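PDB 2WB7: PT26-6P from Thermococcus sp., which is of unknown function but is encoded by a mobile extrachromosomal element of Euryarchaea and combines immunoglobulin-like domains with a helical domain. Local coordinates for residues 27-32 against 266-270; 58-63 against 220-225; 176-182 against 193-199; 382-387 against 492-497; 422-426 against 455-459. All blocks are in the same frame, centred on the assembly; numbering follows the deposited sequence.

Interaction 1 (27-32 against 266-270); sequences AAAELT and FIIIT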
# COMPACT_ATOMS: atom_id res chain seq x y z
N ALA A 27 -5.79 4.06 11.25
CA ALA A 27 -5.27 4.15 9.90
C ALA A 27 -5.70 2.91 9.13
O ALA A 27 -6.14 2.99 7.98
CB ALA A 27 -3.77 4.26 9.94
N ALA A 28 -5.55 1.76 9.78
CA ALA A 28 -5.95 0.47 9.21
C ALA A 28 -7.41 0.54 8.78
O ALA A 28 -7.75 0.29 7.62
CB ALA A 28 -5.76 -0.62 10.23
N ALA A 29 -8.28 0.87 9.73
CA ALA A 29 -9.70 1.03 9.47
C ALA A 29 -9.93 1.98 8.30
O ALA A 29 -10.68 1.68 7.37
CB ALA A 29 -10.38 1.55 10.70
N GLU A 30 -9.30 3.14 8.36
CA GLU A 30 -9.48 4.12 7.30
C GLU A 30 -9.08 3.55 5.94
O GLU A 30 -9.77 3.74 4.95
CB GLU A 30 -8.69 5.38 7.60
CG GLU A 30 -8.67 6.36 6.45
CD GLU A 30 -7.70 7.51 6.68
OE1 GLU A 30 -7.15 7.61 7.80
OE2 GLU A 30 -7.48 8.30 5.74
N LEU A 31 -7.93 2.87 5.90
CA LEU A 31 -7.40 2.33 4.65
C LEU A 31 -8.29 1.22 4.11
O LEU A 31 -8.54 1.14 2.91
CB LEU A 31 -5.98 1.80 4.85
CG LEU A 31 -5.18 1.71 3.56
CD1 LEU A 31 -5.10 3.08 2.95
CD2 LEU A 31 -3.79 1.18 3.82
N THR A 32 -8.75 0.35 5.01
CA THR A 32 -9.64 -0.74 4.65
C THR A 32 -10.92 -0.23 4.00
O THR A 32 -11.35 -0.77 2.98
CB THR A 32 -10.02 -1.61 5.86
OG1 THR A 32 -8.93 -2.48 6.19
CG2 THR A 32 -11.22 -2.47 5.51
N PHE A 266 -4.88 -7.96 2.73
CA PHE A 266 -4.42 -7.48 4.02
C PHE A 266 -3.53 -6.25 3.88
O PHE A 266 -3.09 -5.92 2.78
CB PHE A 266 -3.69 -8.57 4.81
CG PHE A 266 -2.43 -9.07 4.17
CD1 PHE A 266 -1.20 -8.70 4.67
CD2 PHE A 266 -2.46 -9.92 3.08
CE1 PHE A 266 -0.03 -9.18 4.09
CE2 PHE A 266 -1.30 -10.39 2.50
CZ PHE A 266 -0.09 -10.02 3.00
N ILE A 267 -3.30 -5.55 4.98
CA ILE A 267 -2.56 -4.29 4.91
C ILE A 267 -1.50 -4.21 5.98
O ILE A 267 -1.51 -4.94 6.97
CB ILE A 267 -3.49 -3.08 5.04
CG1 ILE A 267 -3.83 -2.81 6.51
CG2 ILE A 267 -4.77 -3.30 4.28
CD1 ILE A 267 -4.91 -1.76 6.71
N ILE A 268 -0.55 -3.31 5.76
CA ILE A 268 0.46 -3.02 6.75
C ILE A 268 0.41 -1.54 7.07
O ILE A 268 0.47 -0.69 6.16
CB ILE A 268 1.85 -3.39 6.24
CG1 ILE A 268 1.95 -4.90 6.02
CG2 ILE A 268 2.92 -2.90 7.22
CD1 ILE A 268 3.35 -5.35 5.60
N ILE A 269 0.27 -1.21 8.35
CA ILE A 269 0.37 0.18 8.77
C ILE A 269 1.74 0.37 9.42
O ILE A 269 2.21 -0.51 10.16
CB ILE A 269 -0.73 0.57 9.77
CG1 ILE A 269 -2.09 0.58 9.07
CG2 ILE A 269 -0.45 1.94 10.34
CD1 ILE A 269 -2.07 1.31 7.74
N THR A 270 2.40 1.49 9.11
CA THR A 270 3.71 1.77 9.69
C THR A 270 3.65 2.96 10.62
O THR A 270 3.20 4.04 10.23
CB THR A 270 4.79 2.10 8.62
OG1 THR A 270 5.00 0.97 7.75
CG2 THR A 270 6.09 2.42 9.31
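Ile267 and Ile269 rise from the same face of strand 266-270 as two blunt ridges, and Ala28 of helix 27-32 settles into the dip between them. The deeper bump is the CD1 methyl of Ile267, which approaches Ala28 CA to 3.5 Å and so rests on the helix backbone itself. It gets there because CG1 stands between its own backbone N and carbonyl carbon (chi1 81°), with CD1 extended beyond it to reach the helix. The hollow that receives this methyl is walled by Ala28, Leu31 and Thr32, one turn of helix: Leu31 CB lies 4.2 Å from Ile267 CD1, and the Thr32 side chain crosses that of Ile267 at about a right angle.

This is helix-on-sheet packing, with helix 21-34 laid over the eight-stranded antiparallel sheet of the second immunoglobulin-like domain; the axes of the two short segments pass 8.9 Å apart at 138°. Phe266 and Ile268 point away from the helix, toward the side where strand 370-379 touches them.

Ile269 fills the neighbouring hollow, formed by Ala27, Ala28 and Leu31. Its CG1 sits 4.0 Å from Ala28 CB, while its CD1 lies 4.1 Å from Ala27 CB. Leu31 dips between the two isoleucines, placing its CD2 4.3 Å from Ile269 CD1, and farther down it meets Tyr259 of the adjacent strand 253-261.

Interaction 2 (58-63 against 220-225); sequences PGLIYG and HVTGTN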
# COMPACT_ATOMS: atom_id res chain seq x y z
N PRO A 58 -15.34 -8.49 -7.30
CA PRO A 58 -15.24 -7.12 -6.78
C PRO A 58 -15.20 -6.11 -7.91
O PRO A 58 -14.84 -6.45 -9.03
CB PRO A 58 -13.90 -7.13 -6.03
CG PRO A 58 -13.62 -8.56 -5.74
CD PRO A 58 -14.20 -9.33 -6.89
N GLY A 59 -15.59 -4.87 -7.61
CA GLY A 59 -15.47 -3.79 -8.57
C GLY A 59 -14.05 -3.28 -8.60
O GLY A 59 -13.55 -2.84 -9.63
N LEU A 60 -13.38 -3.34 -7.45
CA LEU A 60 -11.97 -2.98 -7.36
C LEU A 60 -11.11 -4.11 -6.75
O LEU A 60 -11.39 -4.62 -5.66
CB LEU A 60 -11.83 -1.72 -6.52
CG LEU A 60 -10.39 -1.22 -6.40
CD1 LEU A 60 -10.10 -0.24 -7.54
CD2 LEU A 60 -10.13 -0.60 -5.01
N ILE A 61 -10.08 -4.51 -7.49
CA ILE A 61 -9.05 -5.40 -6.97
C ILE A 61 -7.75 -4.61 -6.98
O ILE A 61 -7.37 -4.07 -8.02
CB ILE A 61 -8.86 -6.63 -7.86
CG1 ILE A 61 -10.19 -7.34 -8.10
CG2 ILE A 61 -7.83 -7.60 -7.27
CD1 ILE A 61 -10.06 -8.59 -8.97
N TYR A 62 -7.09 -4.51 -5.84
CA TYR A 62 -5.82 -3.82 -5.84
C TYR A 62 -4.68 -4.79 -6.13
O TYR A 62 -4.56 -5.84 -5.49
CB TYR A 62 -5.59 -3.09 -4.51
CG TYR A 62 -4.28 -2.34 -4.50
CD1 TYR A 62 -4.23 -0.95 -4.69
CD2 TYR A 62 -3.07 -3.02 -4.32
CE1 TYR A 62 -3.02 -0.26 -4.70
CE2 TYR A 62 -1.86 -2.34 -4.33
CZ TYR A 62 -1.84 -0.97 -4.52
OH TYR A 62 -0.63 -0.31 -4.52
N GLY A 63 -3.88 -4.45 -7.14
CA GLY A 63 -2.66 -5.21 -7.46
C GLY A 63 -2.83 -6.71 -7.62
O GLY A 63 -3.67 -7.17 -8.38
N HIS A 220 -10.74 -4.74 -13.62
CA HIS A 220 -11.21 -4.35 -12.29
C HIS A 220 -10.04 -4.18 -11.35
O HIS A 220 -10.22 -3.83 -10.18
CB HIS A 220 -12.19 -5.38 -11.72
CG HIS A 220 -13.45 -5.51 -12.51
ND1 HIS A 220 -13.70 -6.59 -13.34
CD2 HIS A 220 -14.53 -4.70 -12.61
CE1 HIS A 220 -14.88 -6.43 -13.92
NE2 HIS A 220 -15.41 -5.29 -13.49
N VAL A 221 -8.85 -4.42 -11.88
CA VAL A 221 -7.61 -4.33 -11.11
C VAL A 221 -6.94 -2.99 -11.32
O VAL A 221 -6.83 -2.51 -12.45
CB VAL A 221 -6.64 -5.42 -11.54
CG1 VAL A 221 -5.41 -5.36 -10.70
CG2 VAL A 221 -7.29 -6.78 -11.42
N THR A 222 -6.51 -2.37 -10.23
CA THR A 222 -5.72 -1.16 -10.34
C THR A 222 -4.36 -1.35 -9.70
O THR A 222 -4.23 -2.02 -8.68
CB THR A 222 -6.41 0.04 -9.68
OG1 THR A 222 -5.61 1.22 -9.86
CG2 THR A 222 -6.61 -0.22 -8.19
N GLY A 223 -3.35 -0.76 -10.33
CA GLY A 223 -1.99 -0.77 -9.82
C GLY A 223 -1.69 0.47 -8.99
O GLY A 223 -1.00 0.38 -7.99
N THR A 224 -2.23 1.62 -9.39
CA THR A 224 -1.96 2.88 -8.68
C THR A 224 -2.33 2.73 -7.21
O THR A 224 -3.50 2.53 -6.88
CB THR A 224 -2.71 4.11 -9.27
OG1 THR A 224 -2.33 5.30 -8.55
CG2 THR A 224 -4.23 3.94 -9.18
N ASN A 225 -1.33 2.82 -6.34
CA ASN A 225 -1.55 2.73 -4.91
C ASN A 225 -1.93 4.07 -4.29
O ASN A 225 -2.21 4.16 -3.10
CB ASN A 225 -0.32 2.13 -4.20
CG ASN A 225 0.95 2.94 -4.43
OD1 ASN A 225 1.06 3.74 -5.37
ND2 ASN A 225 1.94 2.73 -3.56
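His220 O is approached by two groups of the neighbouring strand: it accepts a hydrogen bond from Ile61 N at 2.8 Å, and the CA-H of Leu60 comes in as well, with CA 3.4 Å from the same oxygen. The next rung runs the other way, from Thr222 N to Ile61 O at 2.9 Å, with the donor nearly along the C=O axis. A third follows from Gly63 N to Thr222 O, its N-H...O angle of 170° close to straight. Residues 61 and 62 thus pair in parallel with 221 and 222, adding the short strand 221-222 to the mixed sheet of the first immunoglobulin-like domain.

Ile61 and Val221 share one face, Ile61 CB lying 3.9 Å from Val221 CG2. On the other face Leu60 CD1 reaches across to 3.6 Å from Thr222 CG2. Tyr62, with CG anti to the backbone N (chi1 -179°), lays its ring alongside residues 222-225, and Thr222 O sits 4.1 Å above one ring face, near the rim. The ring's hydroxyl bonds to Tyr259 O, in the second immunoglobulin-like domain. A leucine in place of Tyr62 would probably leave that carbonyl without this donor and open a gap beneath Thr222 O. Because all three bonds across the pair join backbone atoms, its register depends on main-chain geometry, with side chains adding apolar cover.

Interaction 3 (176-182 against 193-199); sequences WKTDSSV and HWYEDAC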
# COMPACT_ATOMS: atom_id res chain seq x y z
N TRP A 176 -39.83 -35.98 -19.42
CA TRP A 176 -40.96 -36.79 -18.99
C TRP A 176 -42.12 -36.67 -19.99
O TRP A 176 -42.39 -35.57 -20.48
CB TRP A 176 -41.43 -36.37 -17.59
CG TRP A 176 -40.49 -36.77 -16.47
CD1 TRP A 176 -39.21 -36.32 -16.29
CD2 TRP A 176 -40.75 -37.68 -15.39
NE1 TRP A 176 -38.66 -36.90 -15.16
CE2 TRP A 176 -39.59 -37.73 -14.59
CE3 TRP A 176 -41.86 -38.45 -15.01
CZ2 TRP A 176 -39.49 -38.53 -13.44
CZ3 TRP A 176 -41.76 -39.25 -13.87
CH2 TRP A 176 -40.59 -39.28 -13.10
N LYS A 177 -42.79 -37.79 -20.28
CA LYS A 177 -44.00 -37.79 -21.13
C LYS A 177 -45.15 -38.44 -20.37
O LYS A 177 -44.93 -39.20 -19.43
CB LYS A 177 -43.77 -38.59 -22.41
CG LYS A 177 -42.32 -38.63 -22.90
CD LYS A 177 -41.86 -37.30 -23.48
CE LYS A 177 -40.37 -37.33 -23.85
NZ LYS A 177 -39.97 -36.11 -24.64
N THR A 178 -46.38 -38.14 -20.80
CA THR A 178 -47.57 -38.83 -20.28
C THR A 178 -47.69 -40.24 -20.83
O THR A 178 -47.61 -40.45 -22.04
CB THR A 178 -48.87 -38.11 -20.63
OG1 THR A 178 -48.75 -37.50 -21.92
CG2 THR A 178 -49.20 -37.05 -19.61
N ASP A 179 -47.88 -41.20 -19.94
CA ASP A 179 -48.11 -42.59 -20.30
C ASP A 179 -49.60 -42.79 -20.57
O ASP A 179 -50.37 -43.07 -19.64
CB ASP A 179 -47.63 -43.52 -19.19
CG ASP A 179 -47.81 -44.98 -19.53
OD1 ASP A 179 -48.72 -45.29 -20.33
OD2 ASP A 179 -47.04 -45.81 -19.02
N SER A 180 -49.99 -42.66 -21.83
CA SER A 180 -51.40 -42.67 -22.25
C SER A 180 -52.15 -43.95 -21.87
O SER A 180 -53.38 -44.00 -21.93
CB SER A 180 -51.48 -42.46 -23.76
OG SER A 180 -52.68 -41.82 -24.12
N SER A 181 -51.41 -44.97 -21.44
CA SER A 181 -51.98 -46.29 -21.17
C SER A 181 -52.40 -46.51 -19.73
O SER A 181 -52.71 -47.63 -19.34
CB SER A 181 -50.98 -47.38 -21.55
OG SER A 181 -50.06 -47.63 -20.50
N VAL A 182 -52.37 -45.45 -18.92
CA VAL A 182 -52.76 -45.53 -17.52
C VAL A 182 -53.99 -44.67 -17.30
O VAL A 182 -54.03 -43.51 -17.71
CB VAL A 182 -51.60 -45.11 -16.58
CG1 VAL A 182 -52.13 -44.86 -15.17
CG2 VAL A 182 -50.52 -46.17 -16.56
N HIS A 193 -45.71 -40.31 -11.95
CA HIS A 193 -46.40 -39.25 -11.19
C HIS A 193 -47.80 -38.92 -11.74
O HIS A 193 -47.92 -38.37 -12.84
CB HIS A 193 -45.57 -37.96 -11.22
CG HIS A 193 -44.22 -38.08 -10.59
ND1 HIS A 193 -44.04 -38.42 -9.27
CD2 HIS A 193 -42.98 -37.88 -11.10
CE1 HIS A 193 -42.75 -38.45 -8.99
NE2 HIS A 193 -42.08 -38.12 -10.09
N TRP A 194 -48.85 -39.22 -10.98
CA TRP A 194 -50.18 -38.77 -11.37
C TRP A 194 -50.24 -37.27 -11.20
O TRP A 194 -49.85 -36.76 -10.15
CB TRP A 194 -51.31 -39.42 -10.56
CG TRP A 194 -52.67 -39.11 -11.15
CD1 TRP A 194 -53.50 -38.07 -10.82
CD2 TRP A 194 -53.31 -39.81 -12.23
NE1 TRP A 194 -54.63 -38.09 -11.62
CE2 TRP A 194 -54.54 -39.15 -12.48
CE3 TRP A 194 -52.97 -40.94 -12.99
CZ2 TRP A 194 -55.43 -39.58 -13.47
CZ3 TRP A 194 -53.86 -41.36 -13.97
CH2 TRP A 194 -55.07 -40.69 -14.20
N TYR A 195 -50.72 -36.56 -12.21
CA TYR A 195 -50.66 -35.11 -12.20
C TYR A 195 -51.47 -34.54 -13.35
O TYR A 195 -51.21 -34.85 -14.52
CB TYR A 195 -49.20 -34.66 -12.27
CG TYR A 195 -48.99 -33.18 -12.49
CD1 TYR A 195 -48.87 -32.30 -11.42
CD2 TYR A 195 -48.87 -32.66 -13.78
CE1 TYR A 195 -48.67 -30.94 -11.62
CE2 TYR A 195 -48.67 -31.30 -13.99
CZ TYR A 195 -48.56 -30.45 -12.90
OH TYR A 195 -48.36 -29.11 -13.11
N GLU A 196 -52.47 -33.72 -13.03
CA GLU A 196 -53.39 -33.21 -14.03
C GLU A 196 -54.07 -34.38 -14.77
O GLU A 196 -54.13 -34.41 -16.01
CB GLU A 196 -52.68 -32.27 -15.01
CG GLU A 196 -52.25 -30.95 -14.40
CD GLU A 196 -51.96 -29.88 -15.45
OE1 GLU A 196 -52.36 -30.07 -16.62
OE2 GLU A 196 -51.34 -28.85 -15.10
N ASP A 197 -54.55 -35.35 -13.99
CA ASP A 197 -55.37 -36.45 -14.50
C ASP A 197 -54.67 -37.33 -15.53
O ASP A 197 -55.32 -38.10 -16.23
CB ASP A 197 -56.66 -35.92 -15.11
CG ASP A 197 -57.48 -35.13 -14.12
OD1 ASP A 197 -57.49 -35.51 -12.93
OD2 ASP A 197 -58.09 -34.12 -14.54
N ALA A 198 -53.35 -37.21 -15.63
CA ALA A 198 -52.58 -38.12 -16.46
C ALA A 198 -51.43 -38.68 -15.66
O ALA A 198 -50.99 -38.09 -14.67
CB ALA A 198 -52.09 -37.42 -17.70
N CYS A 199 -50.93 -39.83 -16.08
CA CYS A 199 -49.85 -40.46 -15.36
C CYS A 199 -48.54 -40.25 -16.08
O CYS A 199 -48.25 -40.96 -17.03
CB CYS A 199 -50.10 -41.95 -15.23
SG CYS A 199 -48.66 -42.80 -14.61
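Trp176 and His193 bring their rings together with planes only 27° apart, yet slid so far that they barely overlap; the centroid of the tryptophan six-membered ring is 4.9 Å from that of the imidazole. His193 CD2 is the point of contact, 3.3 Å from Trp176 CZ3 and almost as near Trp176 CH2. The group is larger than this pair: His202 stacks with Trp176, and Phe82 meets both rings. Trp194 is used differently. Backbone atoms of Asp197 and Ala198, from its own turn, lie over one face near the rim, while Val182 CG1 comes to its edge, 4.1 Å from Trp194 CZ3.

Val182 also packs on Cys199, with CG1 3.5 Å from Cys199 CB, beside the disulfide that links Cys199 to Cys188. Thr178 CG2 meets Ala198 CB, also at 3.5 Å. One backbone bond ties the segments, Asp179 N to Cys199 O at 2.9 Å.

Asp179 OD1 takes two donors from Ser181, its backbone N at 2.9 Å and its OG at 2.7 Å, the hydroxyl arriving on the syn side of the carboxylate. The N-H bond makes an Asx turn inside the type I turn 179-182. An alanine at Asp179 would remove that acceptor and would probably set the Ser181 hydroxyl free to rotate and weaken the turn that presents Val182. In the other segment, Tyr195 to Ala198 form a type I' turn. The whole is a beta hairpin of strands 193-195 and 198-213 beside the end of strand 163-178, with the disulfide tying its second strand to the preceding connection, at a remote end of an antiparallel sheet.

Interaction 4 (382-387 against 492-497); sequences SVLSNT and VNAARK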
# COMPACT_ATOMS: atom_id res chain seq x y z
N SER A 382 12.86 9.06 5.05
CA SER A 382 14.08 9.52 4.42
C SER A 382 15.15 9.60 5.50
O SER A 382 14.89 10.08 6.61
CB SER A 382 13.88 10.88 3.79
OG SER A 382 15.14 11.41 3.40
N VAL A 383 16.34 9.12 5.18
CA VAL A 383 17.43 9.21 6.13
C VAL A 383 18.31 10.37 5.76
O VAL A 383 18.85 10.41 4.67
CB VAL A 383 18.23 7.94 6.18
CG1 VAL A 383 19.37 8.12 7.15
CG2 VAL A 383 17.33 6.75 6.58
N LEU A 384 18.43 11.34 6.65
CA LEU A 384 19.20 12.56 6.37
C LEU A 384 20.64 12.42 6.82
O LEU A 384 20.96 11.60 7.69
CB LEU A 384 18.57 13.77 7.07
CG LEU A 384 17.12 14.05 6.73
CD1 LEU A 384 16.55 15.00 7.71
CD2 LEU A 384 17.01 14.62 5.34
N SER A 385 21.52 13.23 6.23
CA SER A 385 22.92 13.30 6.69
C SER A 385 23.13 14.58 7.49
O SER A 385 22.35 15.52 7.37
CB SER A 385 23.87 13.27 5.49
OG SER A 385 23.76 14.48 4.75
N ASN A 386 24.16 14.62 8.32
CA ASN A 386 24.41 15.81 9.11
C ASN A 386 24.80 17.01 8.25
O ASN A 386 25.84 17.01 7.61
CB ASN A 386 25.48 15.57 10.19
CG ASN A 386 25.66 16.79 11.11
OD1 ASN A 386 25.05 17.84 10.88
ND2 ASN A 386 26.49 16.64 12.13
N THR A 387 23.96 18.04 8.24
CA THR A 387 24.25 19.23 7.45
C THR A 387 24.78 20.42 8.28
O THR A 387 25.06 21.48 7.72
CB THR A 387 23.03 19.66 6.63
OG1 THR A 387 21.85 19.57 7.45
CG2 THR A 387 22.86 18.73 5.46
N VAL A 492 19.64 19.76 -0.29
CA VAL A 492 21.00 19.27 -0.38
C VAL A 492 21.03 17.76 -0.22
O VAL A 492 21.73 17.05 -0.96
CB VAL A 492 21.87 19.92 0.69
CG1 VAL A 492 23.04 19.00 1.02
CG2 VAL A 492 22.34 21.33 0.23
N ASN A 493 20.27 17.25 0.76
CA ASN A 493 20.04 15.82 0.85
C ASN A 493 19.51 15.28 -0.48
O ASN A 493 19.99 14.27 -0.99
CB ASN A 493 19.08 15.49 1.98
CG ASN A 493 19.78 15.43 3.33
OD1 ASN A 493 20.31 14.40 3.73
ND2 ASN A 493 19.77 16.55 4.05
N ALA A 494 18.53 15.98 -1.05
CA ALA A 494 17.90 15.52 -2.29
C ALA A 494 18.91 15.42 -3.46
O ALA A 494 19.04 14.37 -4.12
CB ALA A 494 16.72 16.40 -2.65
N ALA A 495 19.63 16.52 -3.69
CA ALA A 495 20.63 16.52 -4.75
C ALA A 495 21.63 15.38 -4.57
O ALA A 495 21.94 14.67 -5.51
CB ALA A 495 21.34 17.86 -4.79
N ARG A 496 22.11 15.21 -3.34
CA ARG A 496 23.10 14.19 -3.04
C ARG A 496 22.59 12.78 -3.33
O ARG A 496 23.31 11.94 -3.86
CB ARG A 496 23.54 14.30 -1.57
CG ARG A 496 24.59 13.26 -1.14
CD ARG A 496 24.97 13.37 0.35
NE ARG A 496 23.82 13.19 1.25
CZ ARG A 496 23.48 12.03 1.82
NH1 ARG A 496 24.22 10.94 1.60
NH2 ARG A 496 22.41 11.96 2.61
N LYS A 497 21.33 12.54 -2.99
CA LYS A 497 20.70 11.27 -3.29
C LYS A 497 20.47 11.09 -4.78
O LYS A 497 20.77 10.04 -5.33
CB LYS A 497 19.39 11.15 -2.52
CG LYS A 497 19.60 10.72 -1.09
CD LYS A 497 18.53 11.18 -0.15
CE LYS A 497 18.88 10.75 1.26
NZ LYS A 497 17.76 11.01 2.21
O HOH W 1 20.27 17.28 7.18
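Ser385 and Asn493 meet where the loop that follows strand 370-379 runs over helix 471-499 of the helical domain, an interdomain junction carried largely by polar groups. Direct hydrogen bonds cross it. Ser385 N donates to Asn493 OD1 at 3.0 Å, in the carbonyl plane and on a lone pair, with an N-H...O angle of 161°. Lys497 NZ donates to Val383 O at 2.8 Å, but from above the carbonyl plane, 49° out of it.

Charged groups extend this grip. Lys497 runs extended beyond CG to bring its ammonium beside the loop, where it also forms a salt bridge with Asp509 of helix 503-523. The other carboxylate oxygen of Asp509 bonds to Ser382 OG, so one acidic group serves both the loop and the helix. Arg496 bends at chi3 (59°) and sends NH1 to Leu351 O, while its NH2 makes a weak bond of 3.4 Å to Asn493 OD1, which lies in plane at the guanidinium edge. OD1 thus takes a second, weak donor besides Ser385 N.

Carbon contacts fill in around these bonds. Ser385 CB lies over one face of the Arg496 guanidinium, 3.5 Å from NH2. Leu384 crosses Asn493 at about a right angle, its CD2 3.5 Å from Asn493 CG.

Water completes the junction. A single molecule donates to Ser385 O at 2.7 Å, sits 2.8 Å from Thr387 OG1, and accepts from Asn493 ND2 at 3.3 Å; that ND2 also bonds to Asp489 O.

Interaction 5 (422-426 against 455-459); sequences LQEKI and YKAAI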
# COMPACT_ATOMS: atom_id res chain seq x y z
N LEU A 422 25.90 30.31 6.72
CA LEU A 422 25.01 30.02 5.60
C LEU A 422 25.70 30.23 4.26
O LEU A 422 25.52 29.44 3.31
CB LEU A 422 23.74 30.86 5.68
CG LEU A 422 22.86 30.48 6.88
CD1 LEU A 422 21.73 31.46 7.07
CD2 LEU A 422 22.33 29.06 6.75
N GLN A 423 26.49 31.29 4.17
CA GLN A 423 27.29 31.51 2.98
C GLN A 423 28.13 30.27 2.71
O GLN A 423 28.31 29.85 1.56
CB GLN A 423 28.18 32.73 3.17
CG GLN A 423 27.61 34.00 2.55
CD GLN A 423 28.10 35.28 3.23
OE1 GLN A 423 28.89 35.23 4.18
NE2 GLN A 423 27.63 36.42 2.73
N GLU A 424 28.63 29.66 3.78
CA GLU A 424 29.43 28.46 3.62
C GLU A 424 28.59 27.30 3.10
O GLU A 424 28.98 26.62 2.16
CB GLU A 424 30.12 28.08 4.92
CG GLU A 424 30.69 26.67 4.93
CD GLU A 424 31.75 26.43 3.84
OE1 GLU A 424 32.37 25.34 3.87
OE2 GLU A 424 31.96 27.30 2.96
N LYS A 425 27.42 27.08 3.69
CA LYS A 425 26.51 26.05 3.20
C LYS A 425 26.14 26.29 1.73
O LYS A 425 25.95 25.35 0.97
CB LYS A 425 25.25 25.97 4.08
CG LYS A 425 25.49 25.21 5.39
CD LYS A 425 24.49 25.57 6.46
CE LYS A 425 23.22 24.73 6.37
NZ LYS A 425 23.36 23.46 7.13
N ILE A 426 26.03 27.55 1.34
CA ILE A 426 25.79 27.90 -0.05
C ILE A 426 26.95 27.47 -0.94
O ILE A 426 26.74 26.91 -2.02
CB ILE A 426 25.54 29.40 -0.21
CG1 ILE A 426 24.15 29.74 0.31
CG2 ILE A 426 25.64 29.79 -1.66
CD1 ILE A 426 23.78 31.20 0.17
N TYR A 455 18.87 28.83 1.19
CA TYR A 455 19.89 29.40 2.06
C TYR A 455 19.93 30.90 1.85
O TYR A 455 19.97 31.65 2.81
CB TYR A 455 21.25 28.79 1.77
CG TYR A 455 21.37 27.33 2.20
CD1 TYR A 455 22.07 26.41 1.43
CD2 TYR A 455 20.79 26.89 3.38
CE1 TYR A 455 22.20 25.09 1.83
CE2 TYR A 455 20.91 25.56 3.79
CZ TYR A 455 21.61 24.66 3.00
OH TYR A 455 21.72 23.35 3.42
N LYS A 456 19.91 31.33 0.58
CA LYS A 456 19.84 32.76 0.22
C LYS A 456 18.66 33.45 0.90
O LYS A 456 18.79 34.58 1.38
CB LYS A 456 19.72 32.95 -1.29
CG LYS A 456 21.02 32.90 -2.13
CD LYS A 456 20.83 33.86 -3.32
CE LYS A 456 21.30 33.29 -4.66
NZ LYS A 456 22.50 34.01 -5.20
N ALA A 457 17.51 32.79 0.93
CA ALA A 457 16.35 33.41 1.58
C ALA A 457 16.59 33.55 3.08
O ALA A 457 16.14 34.53 3.70
CB ALA A 457 15.10 32.59 1.33
N ALA A 458 17.25 32.56 3.66
CA ALA A 458 17.52 32.58 5.08
C ALA A 458 18.48 33.71 5.40
O ALA A 458 18.27 34.46 6.36
CB ALA A 458 18.09 31.26 5.51
N ILE A 459 19.55 33.82 4.62
CA ILE A 459 20.47 34.92 4.80
C ILE A 459 19.74 36.26 4.76
O ILE A 459 20.08 37.17 5.50
CB ILE A 459 21.61 34.93 3.78
CG1 ILE A 459 22.56 33.75 4.04
CG2 ILE A 459 22.38 36.26 3.87
CD1 ILE A 459 23.82 33.76 3.19
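Lys425 and Tyr455 cross at about a right angle, the CB of the lysine lying over the phenol ring. Lys425 CB stands 4.0 Å from the ring centroid and only 16° off its normal, a CH-pi contact over the face. Farther out, CE lies beside the CE2 and OH end of the ring, 3.6 Å from Tyr455 CE2. The lysine chain then turns at chi3 (86°) and again at chi4, which carries NZ past the ring to salt bridges with Glu485 and Asp489 of helix 471-499 and to the carbonyl oxygens of Thr387 and Tyr388. Tyr455 OH bonds to Asp489 as well. One carboxylate therefore gathers both polar ends, and the two acids are likely to keep the buried ammonium charged.

Two further pairs slide past each other in opposite directions: Ile426 along Tyr455, with CG1 3.4 Å from Tyr455 CB, and Leu422 along Ile459, bringing its CB to 3.5 Å from Ile459 CG1. Leu422 CD1 reaches on to Ala458 CB at 4.0 Å. The ends of Ile426 and Ile459 meet too, CD1 to CD1 at 4.0 Å, closing the apolar seam on the side away from the lysine.

Contacts at Leu422, Lys425 and Ile426 face others at Tyr455, Ala458 and Ile459, the three-and-four residue spacing of helix faces. With local axes 9.6 Å apart and running at 165°, this is an antiparallel helical hairpin: helices 408-438 and 442-465, joined by a short connection, with helix 471-499 packed alongside in the helical domain.

In the fold
Interaction 1 is the buried contact of the set and held by van der Waals packing across its helix and strand, whereas interaction 2, about 16 Å away between centres, is partly buried and rests on backbone bonds. Interaction 3 lies at the surface, about 66 Å from the centre of the chain, where aromatic rings, tight turns and a disulfide hold a protruding end. Interactions 4 and 5 are on the opposite side of that centre and touch each other. Both involve the helical bundle, and Thr387 of one receives a bond from Lys425 of the other. Polar groups and water dominate the domain junction of interaction 4; interaction 5 has an apolar seam with charge gathered at one side.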